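Local coordinates for protein anti-restriction endonuclease (Enterobacteria phage T4, PDB 3WX4) that mimics DNA to keep the bacterial histone-like protein H-NS off DNA, and helps the phage evade host restriction by strongly inhibiting the McrA endonuclease, at residues E35-I49 and V74-E86. Residues are numbered along the deposited sequence; the frame is centred on the assembly and turned at random.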
# COMPACT_ATOMS: atom_id res chain seq x y z
N GLU A 35 -3.62 -15.99 0.42
CA GLU A 35 -2.26 -16.12 -0.08
C GLU A 35 -2.09 -15.12 -1.21
O GLU A 35 -1.04 -14.48 -1.34
CB GLU A 35 -1.96 -17.51 -0.61
CG GLU A 35 -0.55 -17.61 -1.18
CD GLU A 35 -0.21 -18.97 -1.78
OE1 GLU A 35 0.44 -19.76 -1.07
OE2 GLU A 35 -0.56 -19.28 -2.97
N LEU A 36 -3.15 -14.92 -2.00
CA LEU A 36 -3.09 -13.98 -3.10
C LEU A 36 -2.77 -12.57 -2.61
O LEU A 36 -1.84 -11.88 -3.13
CB LEU A 36 -4.40 -14.00 -3.89
CG LEU A 36 -4.58 -12.92 -4.96
CD1 LEU A 36 -3.62 -13.20 -6.11
CD2 LEU A 36 -6.05 -12.95 -5.50
N VAL A 37 -3.52 -12.11 -1.63
CA VAL A 37 -3.34 -10.79 -1.06
C VAL A 37 -1.98 -10.68 -0.41
O VAL A 37 -1.30 -9.66 -0.50
CB VAL A 37 -4.47 -10.51 -0.01
CG1 VAL A 37 -4.16 -9.27 0.79
CG2 VAL A 37 -5.82 -10.30 -0.79
N GLU A 38 -1.55 -11.73 0.27
CA GLU A 38 -0.26 -11.63 0.94
C GLU A 38 0.88 -11.53 -0.08
O GLU A 38 1.78 -10.69 0.08
CB GLU A 38 -0.07 -12.86 1.82
CG GLU A 38 1.28 -12.85 2.52
CD GLU A 38 1.37 -14.03 3.43
OE1 GLU A 38 0.52 -14.13 4.34
OE2 GLU A 38 2.26 -14.88 3.19
N GLU A 39 0.84 -12.38 -1.11
CA GLU A 39 1.88 -12.37 -2.12
C GLU A 39 1.89 -11.09 -2.92
O GLU A 39 2.97 -10.61 -3.27
CB GLU A 39 1.80 -13.58 -3.07
CG GLU A 39 2.35 -14.86 -2.41
CD GLU A 39 2.46 -16.08 -3.36
OE1 GLU A 39 2.87 -17.18 -2.86
OE2 GLU A 39 2.11 -15.94 -4.58
N LEU A 40 0.72 -10.54 -3.24
CA LEU A 40 0.68 -9.28 -3.99
C LEU A 40 1.33 -8.17 -3.16
O LEU A 40 2.05 -7.32 -3.70
CB LEU A 40 -0.74 -8.89 -4.37
CG LEU A 40 -1.36 -9.74 -5.51
CD1 LEU A 40 -2.89 -9.52 -5.56
CD2 LEU A 40 -0.70 -9.39 -6.90
N HIS A 41 1.09 -8.18 -1.86
CA HIS A 41 1.70 -7.17 -1.01
C HIS A 41 3.19 -7.41 -0.83
O HIS A 41 3.96 -6.45 -0.71
CB HIS A 41 1.02 -7.16 0.36
CG HIS A 41 -0.29 -6.44 0.35
ND1 HIS A 41 -1.31 -6.73 1.24
CD2 HIS A 41 -0.74 -5.44 -0.43
CE1 HIS A 41 -2.33 -5.93 1.00
NE2 HIS A 41 -2.01 -5.13 -0.01
N LEU A 42 3.62 -8.65 -0.81
CA LEU A 42 5.03 -8.88 -0.59
C LEU A 42 5.87 -8.51 -1.80
O LEU A 42 6.98 -8.00 -1.66
CB LEU A 42 5.30 -10.33 -0.16
CG LEU A 42 4.88 -10.68 1.29
CD1 LEU A 42 5.09 -12.17 1.58
CD2 LEU A 42 5.72 -9.85 2.31
N GLU A 43 5.31 -8.70 -2.98
CA GLU A 43 6.02 -8.46 -4.24
C GLU A 43 5.73 -7.19 -4.98
O GLU A 43 6.23 -6.98 -6.09
CB GLU A 43 5.76 -9.65 -5.13
CG GLU A 43 5.77 -10.86 -4.24
CD GLU A 43 6.51 -12.00 -4.80
OE1 GLU A 43 5.87 -12.79 -5.54
OE2 GLU A 43 7.75 -12.08 -4.52
N ASN A 44 4.91 -6.34 -4.39
CA ASN A 44 4.56 -5.13 -5.09
C ASN A 44 4.44 -4.06 -4.06
O ASN A 44 3.73 -4.24 -3.06
CB ASN A 44 3.23 -5.31 -5.81
CG ASN A 44 3.30 -6.36 -6.87
OD1 ASN A 44 3.70 -6.08 -8.02
ND2 ASN A 44 2.94 -7.60 -6.50
N ASN A 45 5.08 -2.92 -4.31
CA ASN A 45 5.04 -1.87 -3.32
C ASN A 45 4.24 -0.67 -3.72
O ASN A 45 4.18 0.27 -2.95
CB ASN A 45 6.46 -1.41 -3.00
CG ASN A 45 7.22 -1.00 -4.26
OD1 ASN A 45 6.64 -0.35 -5.17
ND2 ASN A 45 8.51 -1.38 -4.33
N ASP A 46 3.59 -0.72 -4.87
CA ASP A 46 2.83 0.43 -5.39
C ASP A 46 1.29 0.37 -5.40
O ASP A 46 0.61 1.12 -6.13
CB ASP A 46 3.35 0.77 -6.81
CG ASP A 46 3.45 -0.47 -7.72
OD1 ASP A 46 2.97 -1.57 -7.31
OD2 ASP A 46 4.00 -0.35 -8.86
N PHE A 47 0.70 -0.53 -4.59
CA PHE A 47 -0.75 -0.55 -4.51
C PHE A 47 -1.15 -1.37 -3.28
O PHE A 47 -0.36 -2.16 -2.77
CB PHE A 47 -1.41 -1.13 -5.77
CG PHE A 47 -1.14 -2.59 -6.02
CD1 PHE A 47 -1.95 -3.58 -5.43
CD2 PHE A 47 -0.14 -2.98 -6.87
CE1 PHE A 47 -1.74 -4.91 -5.70
CE2 PHE A 47 0.08 -4.35 -7.16
CZ PHE A 47 -0.72 -5.32 -6.56
N LEU A 48 -2.34 -1.08 -2.77
CA LEU A 48 -2.89 -1.83 -1.61
C LEU A 48 -4.02 -2.65 -2.19
O LEU A 48 -4.69 -2.23 -3.16
CB LEU A 48 -3.48 -0.87 -0.57
CG LEU A 48 -2.50 0.02 0.18
CD1 LEU A 48 -3.32 1.05 1.00
CD2 LEU A 48 -1.61 -0.85 1.12
N ILE A 49 -4.27 -3.83 -1.62
CA ILE A 49 -5.39 -4.63 -2.11
C ILE A 49 -5.92 -5.39 -0.90
O ILE A 49 -5.16 -5.66 0.06
CB ILE A 49 -4.96 -5.63 -3.18
CG1 ILE A 49 -6.18 -6.37 -3.71
CG2 ILE A 49 -3.87 -6.56 -2.64
CD1 ILE A 49 -5.87 -7.33 -4.82
N VAL A 74 -2.06 -2.30 -12.45
CA VAL A 74 -2.27 -3.05 -11.22
C VAL A 74 -3.19 -4.24 -11.51
O VAL A 74 -2.93 -5.35 -11.06
CB VAL A 74 -2.93 -2.18 -10.10
CG1 VAL A 74 -3.24 -3.09 -8.86
CG2 VAL A 74 -1.97 -1.01 -9.67
N LEU A 75 -4.24 -4.03 -12.29
CA LEU A 75 -5.15 -5.13 -12.57
C LEU A 75 -4.46 -6.24 -13.33
O LEU A 75 -4.73 -7.39 -13.10
CB LEU A 75 -6.38 -4.62 -13.32
CG LEU A 75 -7.09 -3.48 -12.55
CD1 LEU A 75 -8.31 -3.01 -13.33
CD2 LEU A 75 -7.50 -3.92 -11.14
N LYS A 76 -3.54 -5.91 -14.23
CA LYS A 76 -2.86 -6.92 -14.99
C LYS A 76 -2.02 -7.77 -14.06
O LYS A 76 -1.91 -8.98 -14.24
CB LYS A 76 -1.92 -6.31 -16.04
CG LYS A 76 -2.54 -6.00 -17.39
CD LYS A 76 -1.38 -5.54 -18.33
CE LYS A 76 -1.85 -5.20 -19.76
NZ LYS A 76 -0.68 -4.68 -20.60
N THR A 77 -1.37 -7.11 -13.12
CA THR A 77 -0.52 -7.81 -12.19
C THR A 77 -1.40 -8.76 -11.34
O THR A 77 -1.07 -9.92 -11.13
CB THR A 77 0.22 -6.82 -11.28
OG1 THR A 77 1.08 -5.99 -12.07
CG2 THR A 77 1.10 -7.57 -10.24
N ILE A 78 -2.50 -8.23 -10.84
CA ILE A 78 -3.39 -9.07 -10.01
C ILE A 78 -3.81 -10.31 -10.81
O ILE A 78 -3.69 -11.44 -10.33
CB ILE A 78 -4.63 -8.26 -9.58
CG1 ILE A 78 -4.24 -7.15 -8.61
CG2 ILE A 78 -5.70 -9.22 -8.91
CD1 ILE A 78 -5.34 -6.15 -8.42
N MET A 79 -4.24 -10.12 -12.06
CA MET A 79 -4.68 -11.26 -12.84
C MET A 79 -3.60 -12.26 -13.12
O MET A 79 -3.87 -13.45 -13.18
CB MET A 79 -5.36 -10.83 -14.14
CG MET A 79 -6.60 -9.99 -13.87
SD MET A 79 -7.79 -10.95 -12.74
CE MET A 79 -7.93 -12.47 -13.68
N ILE A 80 -2.35 -11.81 -13.30
CA ILE A 80 -1.28 -12.78 -13.51
C ILE A 80 -1.20 -13.74 -12.31
O ILE A 80 -1.05 -14.95 -12.46
CB ILE A 80 0.11 -12.07 -13.69
CG1 ILE A 80 0.22 -11.54 -15.13
CG2 ILE A 80 1.24 -13.04 -13.41
CD1 ILE A 80 1.25 -10.40 -15.31
N TYR A 81 -1.27 -13.17 -11.11
CA TYR A 81 -1.23 -14.00 -9.90
C TYR A 81 -2.46 -14.88 -9.84
O TYR A 81 -2.35 -16.04 -9.50
CB TYR A 81 -1.18 -13.12 -8.66
CG TYR A 81 0.18 -12.53 -8.42
CD1 TYR A 81 1.01 -13.04 -7.43
CD2 TYR A 81 0.62 -11.42 -9.16
CE1 TYR A 81 2.26 -12.45 -7.14
CE2 TYR A 81 1.84 -10.82 -8.89
CZ TYR A 81 2.66 -11.33 -7.88
OH TYR A 81 3.84 -10.71 -7.58
N VAL A 82 -3.63 -14.34 -10.17
CA VAL A 82 -4.87 -15.14 -10.13
C VAL A 82 -4.79 -16.33 -11.10
O VAL A 82 -5.07 -17.48 -10.74
CB VAL A 82 -6.15 -14.26 -10.43
CG1 VAL A 82 -7.42 -15.20 -10.64
CG2 VAL A 82 -6.36 -13.25 -9.31
N HIS A 83 -4.37 -16.06 -12.35
CA HIS A 83 -4.31 -17.15 -13.33
C HIS A 83 -3.40 -18.25 -12.90
O HIS A 83 -3.58 -19.43 -13.27
CB HIS A 83 -3.87 -16.63 -14.70
CG HIS A 83 -4.86 -15.70 -15.31
ND1 HIS A 83 -6.20 -16.03 -15.42
CD2 HIS A 83 -4.73 -14.46 -15.84
CE1 HIS A 83 -6.84 -15.03 -15.99
NE2 HIS A 83 -5.98 -14.06 -16.25
N ASP A 84 -2.39 -17.90 -12.12
CA ASP A 84 -1.46 -18.92 -11.69
C ASP A 84 -2.11 -20.02 -10.85
O ASP A 84 -1.61 -21.14 -10.84
CB ASP A 84 -0.31 -18.30 -10.92
CG ASP A 84 0.83 -19.30 -10.72
OD1 ASP A 84 1.34 -19.79 -11.76
OD2 ASP A 84 1.18 -19.61 -9.55
N TYR A 85 -3.22 -19.73 -10.14
CA TYR A 85 -3.88 -20.80 -9.37
C TYR A 85 -4.66 -21.76 -10.27
O TYR A 85 -5.09 -22.84 -9.84
CB TYR A 85 -4.84 -20.20 -8.34
CG TYR A 85 -4.13 -19.52 -7.21
CD1 TYR A 85 -3.65 -20.26 -6.12
CD2 TYR A 85 -3.87 -18.15 -7.25
CE1 TYR A 85 -2.93 -19.65 -5.11
CE2 TYR A 85 -3.13 -17.52 -6.22
CZ TYR A 85 -2.67 -18.29 -5.15
OH TYR A 85 -1.91 -17.70 -4.15
N GLU A 86 -4.87 -21.40 -11.53
CA GLU A 86 -5.59 -22.29 -12.44
C GLU A 86 -6.88 -22.76 -11.78
O GLU A 86 -7.15 -23.96 -11.66
CB GLU A 86 -4.73 -23.51 -12.79
CG GLU A 86 -3.46 -23.17 -13.57
CD GLU A 86 -2.61 -24.42 -13.87
OE1 GLU A 86 -1.82 -24.85 -12.99
OE2 GLU A 86 -2.77 -24.98 -14.98
O HOH W 1 -0.35 -15.76 -5.03
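Y81 packs as a knob into the hole between L36, E39, L40 and E43 on helix 35-43. One face of its ring receives L40 CD2 in a CH-pi contact, 3.5 Å from the centroid and offset toward the rim, while L36 CD1 packs 3.5 Å from Y81 CB. A tyrosine suits this half-buried place because its hydroxyl reaches the polar margin, where N44 ND2 gives Y81 OH a weak bond of 3.4 Å. That amide is positioned by a firmer bond, ND2 to L40 O at 3.0 Å, lying in the carbonyl plane. Farther along, E35, extended with chi1 and chi2 both anti, carries OE2 to Y85 OH; the modelled hydrogen bond, 2.4 Å, is doubtfully short. A water donates to both Y85 OH and E39 OE2. Such a glutamate-rich margin is consistent with DNA mimicry. Deeper in, V74 CG1 stands over the centre of the F47 ring in a CH-pi contact, a compact methyl against a flat face, and I78 CD1 meets I49 CD1 at 3.8 Å. The helix segments cross obliquely (133°) on a three-stranded antiparallel sheet. Beneath them, I78 and V74 rest on V63 of strand 60-65 and I78 touches F13 of strand 2-14; helix 16-24 adds L18 against L36.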